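Long-range contacts in enolase (PDB 3UGV), which probably catalyses a magnesium-dependent reaction that begins with proton abstraction next to a substrate carboxylate, as in the mandelate racemase branch of the enolase superfamily: residues V38-Q43 with W56-I61; Y74-V79 with H327-V332; P354-P359 with L375-D380. All coordinates share one frame; numbering follows the deposited sequence.

Contact 1 of 3, residues V38-Q43 with W56-I61; sequences VLLKLQ and WPLILI
Val-38, Leu-39 and Leu-40 pair with Leu-58, Pro-57 and Trp-56 in the beta hairpin that opens the N-terminal capping domain, the first two strands of a three-stranded antiparallel sheet. Two hydrogen-bonded pairs flank a non-hydrogen-bonded one. Val-38 N reaches Leu-58 O at 2.8 Å, and Leu-40 N gives an almost straight bond to Trp-56 O at 2.9 Å; the return bonds run from Leu-58 N to Val-38 O and from Trp-56 N to Leu-40 O. Between them Pro-57, which has no N-H to offer, sits where the ladder needs none from it, and its CA-H leans on Val-38 O at 3.4 Å.

The packed face carries Val-38, Leu-40, Trp-56 and Leu-58. Leu-40 CD1 and Leu-58 CD1 meet obliquely at 3.8 Å, while Val-38 CG2 rests against Leu-58 CB at 4.0 Å. Ile-355 and Tyr-74 also touch Leu-58 here. With CG anti to the backbone N (chi1 -170°), the Trp-56 indole leads away from the neighbouring strand, toward Glu-76.

The face with Leu-39 and Pro-57 is looser. Partly exposed Leu-39 bends only its CD1 branch back over Pro-57, 3.8 Å from CB, although Pro-57 itself is buried against Met-83 of helix 83-97. Lys-41 points away into solvent and pairs with Asp-55. Where the first strand nears its corner, Leu-42 is back on the Trp-56 side and lies at a slant to that side chain, its CD2 3.4 Å from Trp-56 CB.

Contact 2 of 3, residues Y74-V79 with H327-V332; sequences YLEPYV and HLYPEV
At the seam between the capping domain and the barrel domain, Tyr-74 and Glu-76 interlock with Tyr-329 and Glu-331. Glu-76 and Tyr-329 grip each other twice: Glu-76 N donates to Tyr-329 OH at 2.9 Å, and Tyr-329 N donates to Glu-76 OE2 at 3.2 Å. The two side chains run past each other in opposite directions, which brings OE2 over the centre of the Tyr-329 ring, 3.8 Å above it, with the carboxylate almost upright (87°). The other oxygen, OE1, takes the indole N-H of Trp-56.

Segment 327-332 is a loop that leads into helix 330-337, with Tyr-329 at its N-cap position. His-327, whose side chain is about 4 Å from a bound magnesium ion, bonds through ND1 to Asp-300, recalling the His-Asp pair of mandelate racemase. Tyr-78 OH meets the imidazole at its edge, 3.1 Å from His-327 CE1, while a neighbouring subunit stacks its Phe-117 on the Tyr-78 ring.

Tyr-74 lies nearly parallel to Tyr-329 but slid aside, the centroids 5.8 Å apart. Its hydroxyl extends beyond and donates to Glu-331 OE1 at 2.6 Å, meeting the syn side of a carboxylate turned 60° from the ring.

Contact 3 of 3, residues P354-P359 with L375-D380; sequences PILQEP and LGLDWD
Ile-355 and Leu-356 lie against Trp-379 where two loops of the C-terminal domain are joined by a single backbone bridge, between Leu-356 and Trp-379, just ahead of helix 381-387. Asp-380 N donates to Ile-355 O at 3.0 Å, well out of the carbonyl plane, and on the other side of the bridge Gln-357 N donates to Asp-378 O at 2.9 Å, nearly in line with the carbonyl.

On the buried side, Ile-355 and Trp-379 run side by side and point the same way. CG1 of Ile-355 is tucked between its own backbone N and carbonyl carbon (chi1 52°), and CD1 comes to 3.7 Å from Trp-379 CZ3. Ile-355 O lies at the edge of the same indole, near its plane. Leu-356 arrives at a slant: its CD2 branch is 3.9 Å from Trp-379 CZ3 and 3.6 Å from Leu-377 CD2, so one methyl fills the corner between the indole and the second leucine. The indole N-H is used by Asp-62, and Tyr-74 of strand 71-75 touches both Leu-377 and Trp-379.

Toward solvent the dealings are polar. The extended side chain of Gln-357 lies across the backbone of 378-379 and obliquely against Asp-378 CB. Its NE2 donates to Trp-379 O at 2.9 Å, with the acceptor close to the amide plane, which fixes the turn of the amide. Asp-380 stands at the N-cap of helix 381-387, its OD1 accepting from Val-383 N. Farther along, where the two loops part, a water accepts hydrogen bonds from Glu-358 N at 2.9 Å and from Asp-378 N at 3.1 Å.

Overall arrangement
Contacts 1 and 2 both reach the three-stranded sheet of the capping domain, contact 2 through strand 71-75, and their centres are about 10 Å apart. Leu-75 N probably donates to Ile-59 O, 2.9 Å away, and the Trp-56 to Glu-76 bond is a second tie between them. Contact 3, centred about 13 Å from contact 1 and 14 Å from contact 2, brings C-terminal-domain loops against both, with Ile-355 CG1 3.6 Å from Leu-58 CD1 and Leu-356 CD1 3.5 Å from Glu-331 OE2. Contact 2 comes nearer the metal through His-327 than contact 1 does through Trp-56, whose side chain is about 10 Å from a magnesium ion. Asp-225, Glu-251 and Glu-277 form a magnesium site, and Glu-277 touches His-327.

Contact 1 of 3, residues V38-Q43 with W56-I61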
loop_
_atom_site.group_PDB
_atom_site.type_symbol
_atom_site.label_atom_id
_atom_site.label_comp_id
_atom_site.label_asym_id
_atom_site.label_seq_id
_atom_site.Cartn_x
_atom_site.Cartn_y
_atom_site.Cartn_z
ATOM N N VAL F 38 -22.485 -43.739 8.271
ATOM C CA VAL F 38 -23.352 -43.983 9.410
ATOM C C VAL F 38 -23.970 -42.677 9.882
ATOM O O VAL F 38 -23.581 -41.603 9.432
ATOM C CB VAL F 38 -22.632 -44.703 10.570
ATOM C CG1 VAL F 38 -21.695 -45.762 10.023
ATOM C CG2 VAL F 38 -21.881 -43.728 11.420
ATOM N N LEU F 39 -24.951 -42.780 10.771
ATOM C CA LEU F 39 -25.678 -41.621 11.249
ATOM C C LEU F 39 -25.970 -41.835 12.716
ATOM O O LEU F 39 -26.692 -42.764 13.078
ATOM C CB LEU F 39 -26.986 -41.434 10.467
ATOM C CG LEU F 39 -27.670 -40.067 10.606
ATOM C CD1 LEU F 39 -26.916 -39.003 9.816
ATOM C CD2 LEU F 39 -29.131 -40.103 10.168
ATOM N N LEU F 40 -25.396 -40.990 13.563
ATOM C CA LEU F 40 -25.561 -41.145 15.000
ATOM C C LEU F 40 -26.551 -40.127 15.526
ATOM O O LEU F 40 -26.730 -39.061 14.938
ATOM C CB LEU F 40 -24.227 -40.991 15.728
ATOM C CG LEU F 40 -23.058 -41.871 15.284
ATOM C CD1 LEU F 40 -21.858 -41.618 16.184
ATOM C CD2 LEU F 40 -23.435 -43.354 15.284
ATOM N N LYS F 41 -27.206 -40.471 16.630
ATOM C CA LYS F 41 -28.084 -39.543 17.318
ATOM C C LYS F 41 -27.258 -38.825 18.383
ATOM O O LYS F 41 -26.758 -39.466 19.313
ATOM C CB LYS F 41 -29.251 -40.291 17.962
ATOM C CG LYS F 41 -30.571 -39.544 17.879
ATOM C CD LYS F 41 -30.987 -39.362 16.426
ATOM C CE LYS F 41 -32.328 -38.653 16.313
ATOM N NZ LYS F 41 -32.853 -38.672 14.913
ATOM N N LEU F 42 -27.099 -37.509 18.232
ATOM C CA LEU F 42 -26.293 -36.711 19.166
ATOM C C LEU F 42 -26.860 -36.690 20.589
ATOM O O LEU F 42 -28.077 -36.652 20.784
ATOM C CB LEU F 42 -26.138 -35.270 18.665
ATOM C CG LEU F 42 -25.375 -35.016 17.364
ATOM C CD1 LEU F 42 -25.599 -33.567 16.910
ATOM C CD2 LEU F 42 -23.895 -35.326 17.540
ATOM N N GLN F 43 -25.970 -36.707 21.577
ATOM C CA GLN F 43 -26.367 -36.605 22.977
ATOM C C GLN F 43 -27.047 -35.266 23.239
ATOM O O GLN F 43 -28.128 -35.204 23.832
ATOM C CB GLN F 43 -25.155 -36.773 23.902
ATOM C CG GLN F 43 -25.462 -36.447 25.360
ATOM C CD GLN F 43 -24.343 -36.840 26.319
ATOM O OE1 GLN F 43 -23.298 -37.341 25.904
ATOM N NE2 GLN F 43 -24.567 -36.613 27.615
ATOM N N TRP F 56 -25.897 -36.777 13.387
ATOM C CA TRP F 56 -24.507 -36.498 13.087
ATOM C C TRP F 56 -23.967 -37.585 12.175
ATOM O O TRP F 56 -23.797 -38.725 12.597
ATOM C CB TRP F 56 -23.689 -36.428 14.380
ATOM C CG TRP F 56 -22.305 -35.900 14.166
ATOM C CD1 TRP F 56 -21.115 -36.568 14.359
ATOM C CD2 TRP F 56 -21.961 -34.597 13.698
ATOM N NE1 TRP F 56 -20.061 -35.746 14.041
ATOM C CE2 TRP F 56 -20.554 -34.536 13.627
ATOM C CE3 TRP F 56 -22.706 -33.475 13.325
ATOM C CZ2 TRP F 56 -19.885 -33.394 13.207
ATOM C CZ3 TRP F 56 -22.041 -32.348 12.908
ATOM C CH2 TRP F 56 -20.645 -32.313 12.854
ATOM N N PRO F 57 -23.710 -37.243 10.908
ATOM C CA PRO F 57 -23.196 -38.211 9.929
ATOM C C PRO F 57 -21.676 -38.410 9.999
ATOM O O PRO F 57 -20.940 -37.446 10.186
ATOM C CB PRO F 57 -23.581 -37.577 8.594
ATOM C CG PRO F 57 -23.561 -36.106 8.865
ATOM C CD PRO F 57 -23.981 -35.927 10.308
ATOM N N LEU F 58 -21.226 -39.656 9.858
ATOM C CA LEU F 58 -19.804 -39.987 9.766
ATOM C C LEU F 58 -19.572 -40.954 8.601
ATOM O O LEU F 58 -20.349 -41.883 8.395
ATOM C CB LEU F 58 -19.313 -40.662 11.047
ATOM C CG LEU F 58 -19.475 -39.935 12.372
ATOM C CD1 LEU F 58 -19.222 -40.880 13.540
ATOM C CD2 LEU F 58 -18.552 -38.736 12.447
ATOM N N ILE F 59 -18.512 -40.734 7.834
ATOM C CA ILE F 59 -18.073 -41.740 6.874
ATOM C C ILE F 59 -16.837 -42.445 7.439
ATOM O O ILE F 59 -15.801 -41.816 7.665
ATOM C CB ILE F 59 -17.775 -41.121 5.499
ATOM C CG1 ILE F 59 -19.059 -40.549 4.896
ATOM C CG2 ILE F 59 -17.145 -42.157 4.563
ATOM C CD1 ILE F 59 -18.832 -39.591 3.741
ATOM N N LEU F 60 -16.969 -43.738 7.712
ATOM C CA LEU F 60 -15.863 -44.555 8.208
ATOM C C LEU F 60 -15.047 -45.081 7.035
ATOM O O LEU F 60 -15.593 -45.654 6.098
ATOM C CB LEU F 60 -16.388 -45.734 9.035
ATOM C CG LEU F 60 -16.610 -45.537 10.538
ATOM C CD1 LEU F 60 -17.538 -44.393 10.826
ATOM C CD2 LEU F 60 -17.153 -46.808 11.172
ATOM N N ILE F 61 -13.738 -44.899 7.099
ATOM C CA ILE F 61 -12.870 -45.229 5.983
ATOM C C ILE F 61 -11.824 -46.257 6.381
ATOM O O ILE F 61 -11.109 -46.071 7.364
ATOM C CB ILE F 61 -12.162 -43.966 5.467
ATOM C CG1 ILE F 61 -13.199 -42.997 4.902
ATOM C CG2 ILE F 61 -11.081 -44.322 4.435
ATOM C CD1 ILE F 61 -12.652 -41.630 4.621
#

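Contact 2 of 3, residues Y74-V79 with H327-V332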
loop_
_atom_site.group_PDB
_atom_site.type_symbol
_atom_site.label_atom_id
_atom_site.label_comp_id
_atom_site.label_asym_id
_atom_site.label_seq_id
_atom_site.Cartn_x
_atom_site.Cartn_y
_atom_site.Cartn_z
ATOM N N TYR F 74 -11.914 -41.238 9.710
ATOM C CA TYR F 74 -13.314 -40.951 9.438
ATOM C C TYR F 74 -13.516 -39.510 8.994
ATOM O O TYR F 74 -12.684 -38.646 9.246
ATOM C CB TYR F 74 -14.198 -41.279 10.651
ATOM C CG TYR F 74 -13.918 -40.438 11.879
ATOM C CD1 TYR F 74 -14.518 -39.191 12.051
ATOM C CD2 TYR F 74 -13.067 -40.893 12.868
ATOM C CE1 TYR F 74 -14.268 -38.426 13.179
ATOM C CE2 TYR F 74 -12.805 -40.135 13.996
ATOM C CZ TYR F 74 -13.404 -38.905 14.151
ATOM O OH TYR F 74 -13.141 -38.160 15.286
ATOM N N LEU F 75 -14.628 -39.275 8.316
ATOM C CA LEU F 75 -15.007 -37.944 7.891
ATOM C C LEU F 75 -16.258 -37.546 8.651
ATOM O O LEU F 75 -17.082 -38.401 8.988
ATOM C CB LEU F 75 -15.286 -37.930 6.385
ATOM C CG LEU F 75 -14.082 -37.889 5.449
ATOM C CD1 LEU F 75 -14.503 -38.285 4.066
ATOM C CD2 LEU F 75 -13.505 -36.496 5.428
ATOM N N GLU F 76 -16.389 -36.251 8.925
ATOM C CA GLU F 76 -17.596 -35.704 9.527
ATOM C C GLU F 76 -18.130 -34.607 8.626
ATOM O O GLU F 76 -17.823 -33.431 8.828
ATOM C CB GLU F 76 -17.290 -35.130 10.908
ATOM C CG GLU F 76 -16.493 -36.066 11.782
ATOM C CD GLU F 76 -16.292 -35.526 13.174
ATOM O OE1 GLU F 76 -17.234 -35.630 13.992
ATOM O OE2 GLU F 76 -15.193 -34.995 13.446
ATOM N N PRO F 77 -18.944 -34.991 7.634
ATOM C CA PRO F 77 -19.382 -34.097 6.553
ATOM C C PRO F 77 -20.625 -33.232 6.833
ATOM O O PRO F 77 -21.049 -32.521 5.918
ATOM C CB PRO F 77 -19.664 -35.067 5.409
ATOM C CG PRO F 77 -20.167 -36.292 6.106
ATOM C CD PRO F 77 -19.418 -36.369 7.435
ATOM N N TYR F 78 -21.187 -33.288 8.036
ATOM C CA TYR F 78 -22.264 -32.367 8.431
ATOM C C TYR F 78 -23.643 -32.694 7.859
ATOM O O TYR F 78 -24.607 -32.865 8.601
ATOM C CB TYR F 78 -21.919 -30.945 8.009
ATOM C CG TYR F 78 -21.045 -30.182 8.960
ATOM C CD1 TYR F 78 -21.608 -29.435 9.980
ATOM C CD2 TYR F 78 -19.657 -30.175 8.819
ATOM C CE1 TYR F 78 -20.821 -28.717 10.853
ATOM C CE2 TYR F 78 -18.849 -29.453 9.691
ATOM C CZ TYR F 78 -19.446 -28.723 10.707
ATOM O OH TYR F 78 -18.694 -27.992 11.597
ATOM N N VAL F 79 -23.739 -32.745 6.533
ATOM C CA VAL F 79 -25.016 -32.970 5.874
ATOM C C VAL F 79 -25.115 -34.413 5.412
ATOM O O VAL F 79 -24.365 -34.837 4.531
ATOM C CB VAL F 79 -25.245 -32.001 4.683
ATOM C CG1 VAL F 79 -25.123 -30.576 5.145
ATOM C CG2 VAL F 79 -24.243 -32.236 3.602
ATOM N N HIS F 327 -10.233 -27.909 14.310
ATOM C CA HIS F 327 -11.675 -27.988 14.213
ATOM C C HIS F 327 -12.097 -29.408 13.884
ATOM O O HIS F 327 -11.679 -29.966 12.869
ATOM C CB HIS F 327 -12.202 -27.056 13.145
ATOM C CG HIS F 327 -13.685 -27.123 12.990
ATOM N ND1 HIS F 327 -14.295 -27.728 11.912
ATOM C CD2 HIS F 327 -14.683 -26.670 13.787
ATOM C CE1 HIS F 327 -15.605 -27.628 12.041
ATOM N NE2 HIS F 327 -15.867 -27.001 13.176
ATOM N N LEU F 328 -12.927 -29.974 14.755
ATOM C CA LEU F 328 -13.346 -31.368 14.675
ATOM C C LEU F 328 -12.152 -32.346 14.697
ATOM O O LEU F 328 -10.998 -31.945 14.931
ATOM C CB LEU F 328 -14.258 -31.582 13.462
ATOM C CG LEU F 328 -15.554 -30.757 13.467
ATOM C CD1 LEU F 328 -16.378 -30.977 12.194
ATOM C CD2 LEU F 328 -16.387 -31.076 14.708
ATOM N N TYR F 329 -12.444 -33.627 14.485
ATOM C CA TYR F 329 -11.419 -34.670 14.395
ATOM C C TYR F 329 -10.401 -34.618 15.520
ATOM O O TYR F 329 -9.210 -34.450 15.271
ATOM C CB TYR F 329 -10.692 -34.594 13.049
ATOM C CG TYR F 329 -11.635 -34.492 11.878
ATOM C CD1 TYR F 329 -12.102 -35.632 11.248
ATOM C CD2 TYR F 329 -12.067 -33.257 11.416
ATOM C CE1 TYR F 329 -12.972 -35.554 10.182
ATOM C CE2 TYR F 329 -12.946 -33.163 10.348
ATOM C CZ TYR F 329 -13.397 -34.320 9.736
ATOM O OH TYR F 329 -14.261 -34.251 8.669
ATOM N N PRO F 330 -10.863 -34.788 16.761
ATOM C CA PRO F 330 -10.008 -34.614 17.940
ATOM C C PRO F 330 -8.821 -35.566 17.920
ATOM O O PRO F 330 -7.737 -35.199 18.384
ATOM C CB PRO F 330 -10.948 -34.934 19.113
ATOM C CG PRO F 330 -12.298 -34.713 18.575
ATOM C CD PRO F 330 -12.254 -35.079 17.125
ATOM N N GLU F 331 -9.001 -36.762 17.368
ATOM C CA GLU F 331 -7.886 -37.718 17.332
ATOM C C GLU F 331 -6.746 -37.301 16.393
ATOM O O GLU F 331 -5.611 -37.156 16.843
ATOM C CB GLU F 331 -8.363 -39.144 17.040
ATOM C CG GLU F 331 -9.384 -39.649 18.044
ATOM C CD GLU F 331 -10.770 -39.070 17.799
ATOM O OE1 GLU F 331 -11.040 -38.601 16.670
ATOM O OE2 GLU F 331 -11.589 -39.078 18.738
ATOM N N VAL F 332 -7.037 -37.113 15.106
ATOM C CA VAL F 332 -6.032 -36.594 14.184
ATOM C C VAL F 332 -5.569 -35.255 14.723
ATOM O O VAL F 332 -4.375 -34.933 14.726
ATOM C CB VAL F 332 -6.582 -36.365 12.761
ATOM C CG1 VAL F 332 -5.457 -35.930 11.836
ATOM C CG2 VAL F 332 -7.240 -37.619 12.223
#

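Contact 3 of 3, residues P354-P359 with L375-D380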
loop_
_atom_site.group_PDB
_atom_site.type_symbol
_atom_site.label_atom_id
_atom_site.label_comp_id
_atom_site.label_asym_id
_atom_site.label_seq_id
_atom_site.Cartn_x
_atom_site.Cartn_y
_atom_site.Cartn_z
ATOM N N PRO F 354 -19.128 -42.766 19.870
ATOM C CA PRO F 354 -19.847 -44.044 19.823
ATOM C C PRO F 354 -19.255 -45.068 18.851
ATOM O O PRO F 354 -19.355 -46.259 19.127
ATOM C CB PRO F 354 -21.256 -43.634 19.396
ATOM C CG PRO F 354 -21.409 -42.249 19.947
ATOM C CD PRO F 354 -20.045 -41.614 19.803
ATOM N N ILE F 355 -18.637 -44.628 17.760
ATOM C CA ILE F 355 -18.077 -45.571 16.787
ATOM C C ILE F 355 -16.624 -45.956 17.079
ATOM O O ILE F 355 -16.011 -46.698 16.322
ATOM C CB ILE F 355 -18.216 -45.065 15.335
ATOM C CG1 ILE F 355 -17.666 -43.652 15.197
ATOM C CG2 ILE F 355 -19.669 -45.094 14.900
ATOM C CD1 ILE F 355 -16.179 -43.602 15.033
ATOM N N LEU F 356 -16.075 -45.444 18.175
ATOM C CA LEU F 356 -14.738 -45.838 18.598
ATOM C C LEU F 356 -14.828 -46.789 19.784
ATOM O O LEU F 356 -15.702 -46.646 20.647
ATOM C CB LEU F 356 -13.893 -44.623 19.008
ATOM C CG LEU F 356 -13.696 -43.444 18.062
ATOM C CD1 LEU F 356 -12.810 -42.397 18.734
ATOM C CD2 LEU F 356 -13.085 -43.922 16.754
ATOM N N GLN F 357 -13.915 -47.752 19.822
ATOM C CA GLN F 357 -13.790 -48.643 20.964
ATOM C C GLN F 357 -13.220 -47.886 22.150
ATOM O O GLN F 357 -13.706 -48.011 23.276
ATOM C CB GLN F 357 -12.894 -49.830 20.612
ATOM C CG GLN F 357 -13.561 -50.818 19.671
ATOM C CD GLN F 357 -12.758 -52.082 19.478
ATOM O OE1 GLN F 357 -11.882 -52.410 20.280
ATOM N NE2 GLN F 357 -13.042 -52.798 18.399
ATOM N N GLU F 358 -12.202 -47.079 21.877
ATOM C CA GLU F 358 -11.475 -46.384 22.918
ATOM C C GLU F 358 -11.149 -44.952 22.503
ATOM O O GLU F 358 -10.057 -44.671 22.010
ATOM C CB GLU F 358 -10.197 -47.151 23.235
ATOM C CG GLU F 358 -9.637 -46.918 24.625
ATOM C CD GLU F 358 -8.588 -47.959 24.992
ATOM O OE1 GLU F 358 -7.435 -47.575 25.285
ATOM O OE2 GLU F 358 -8.922 -49.164 24.982
ATOM N N PRO F 359 -12.109 -44.038 22.681
ATOM C CA PRO F 359 -11.812 -42.615 22.489
ATOM C C PRO F 359 -10.698 -42.177 23.435
ATOM O O PRO F 359 -10.556 -42.766 24.505
ATOM C CB PRO F 359 -13.133 -41.918 22.840
ATOM C CG PRO F 359 -14.014 -42.968 23.453
ATOM C CD PRO F 359 -13.536 -44.285 22.940
ATOM N N LEU F 375 -3.375 -43.596 14.308
ATOM C CA LEU F 375 -4.342 -42.814 15.073
ATOM C C LEU F 375 -4.936 -43.643 16.205
ATOM O O LEU F 375 -5.710 -43.134 17.015
ATOM C CB LEU F 375 -5.472 -42.333 14.167
ATOM C CG LEU F 375 -5.068 -41.360 13.054
ATOM C CD1 LEU F 375 -6.186 -41.217 12.050
ATOM C CD2 LEU F 375 -4.701 -40.023 13.665
ATOM N N GLY F 376 -4.571 -44.922 16.248
ATOM C CA GLY F 376 -5.103 -45.848 17.234
ATOM C C GLY F 376 -6.619 -45.959 17.242
ATOM O O GLY F 376 -7.232 -46.055 18.302
ATOM N N LEU F 377 -7.232 -45.937 16.066
ATOM C CA LEU F 377 -8.685 -46.073 15.983
ATOM C C LEU F 377 -9.079 -47.524 15.752
ATOM O O LEU F 377 -8.511 -48.202 14.895
ATOM C CB LEU F 377 -9.267 -45.213 14.850
ATOM C CG LEU F 377 -9.163 -43.689 14.892
ATOM C CD1 LEU F 377 -9.964 -43.126 13.749
ATOM C CD2 LEU F 377 -9.665 -43.127 16.207
ATOM N N ASP F 378 -10.061 -47.993 16.512
ATOM C CA ASP F 378 -10.663 -49.298 16.256
ATOM C C ASP F 378 -12.181 -49.172 16.348
ATOM O O ASP F 378 -12.724 -48.700 17.358
ATOM C CB ASP F 378 -10.122 -50.345 17.231
ATOM C CG ASP F 378 -8.603 -50.421 17.218
ATOM O OD1 ASP F 378 -7.970 -49.919 18.171
ATOM O OD2 ASP F 378 -8.040 -50.965 16.247
ATOM N N TRP F 379 -12.868 -49.560 15.280
ATOM C CA TRP F 379 -14.299 -49.319 15.208
ATOM C C TRP F 379 -15.060 -50.192 16.204
ATOM O O TRP F 379 -14.690 -51.340 16.450
ATOM C CB TRP F 379 -14.836 -49.578 13.801
ATOM C CG TRP F 379 -14.143 -48.866 12.674
ATOM C CD1 TRP F 379 -13.722 -49.424 11.505
ATOM C CD2 TRP F 379 -13.823 -47.469 12.587
ATOM N NE1 TRP F 379 -13.149 -48.472 10.701
ATOM C CE2 TRP F 379 -13.198 -47.262 11.337
ATOM C CE3 TRP F 379 -13.992 -46.380 13.443
ATOM C CZ2 TRP F 379 -12.740 -46.007 10.921
ATOM C CZ3 TRP F 379 -13.538 -45.128 13.026
ATOM C CH2 TRP F 379 -12.917 -44.958 11.778
ATOM N N ASP F 380 -16.119 -49.636 16.781
ATOM C CA ASP F 380 -17.067 -50.424 17.556
ATOM C C ASP F 380 -18.135 -50.962 16.606
ATOM O O ASP F 380 -19.175 -50.328 16.398
ATOM C CB ASP F 380 -17.699 -49.575 18.657
ATOM C CG ASP F 380 -18.594 -50.382 19.575
ATOM O OD1 ASP F 380 -19.341 -51.245 19.066
ATOM O OD2 ASP F 380 -18.545 -50.152 20.803
HETATM O O HOH W 1 -10.582 -46.991 19.452
HETATM O O HOH W 2 -9.230 -44.790 19.303
#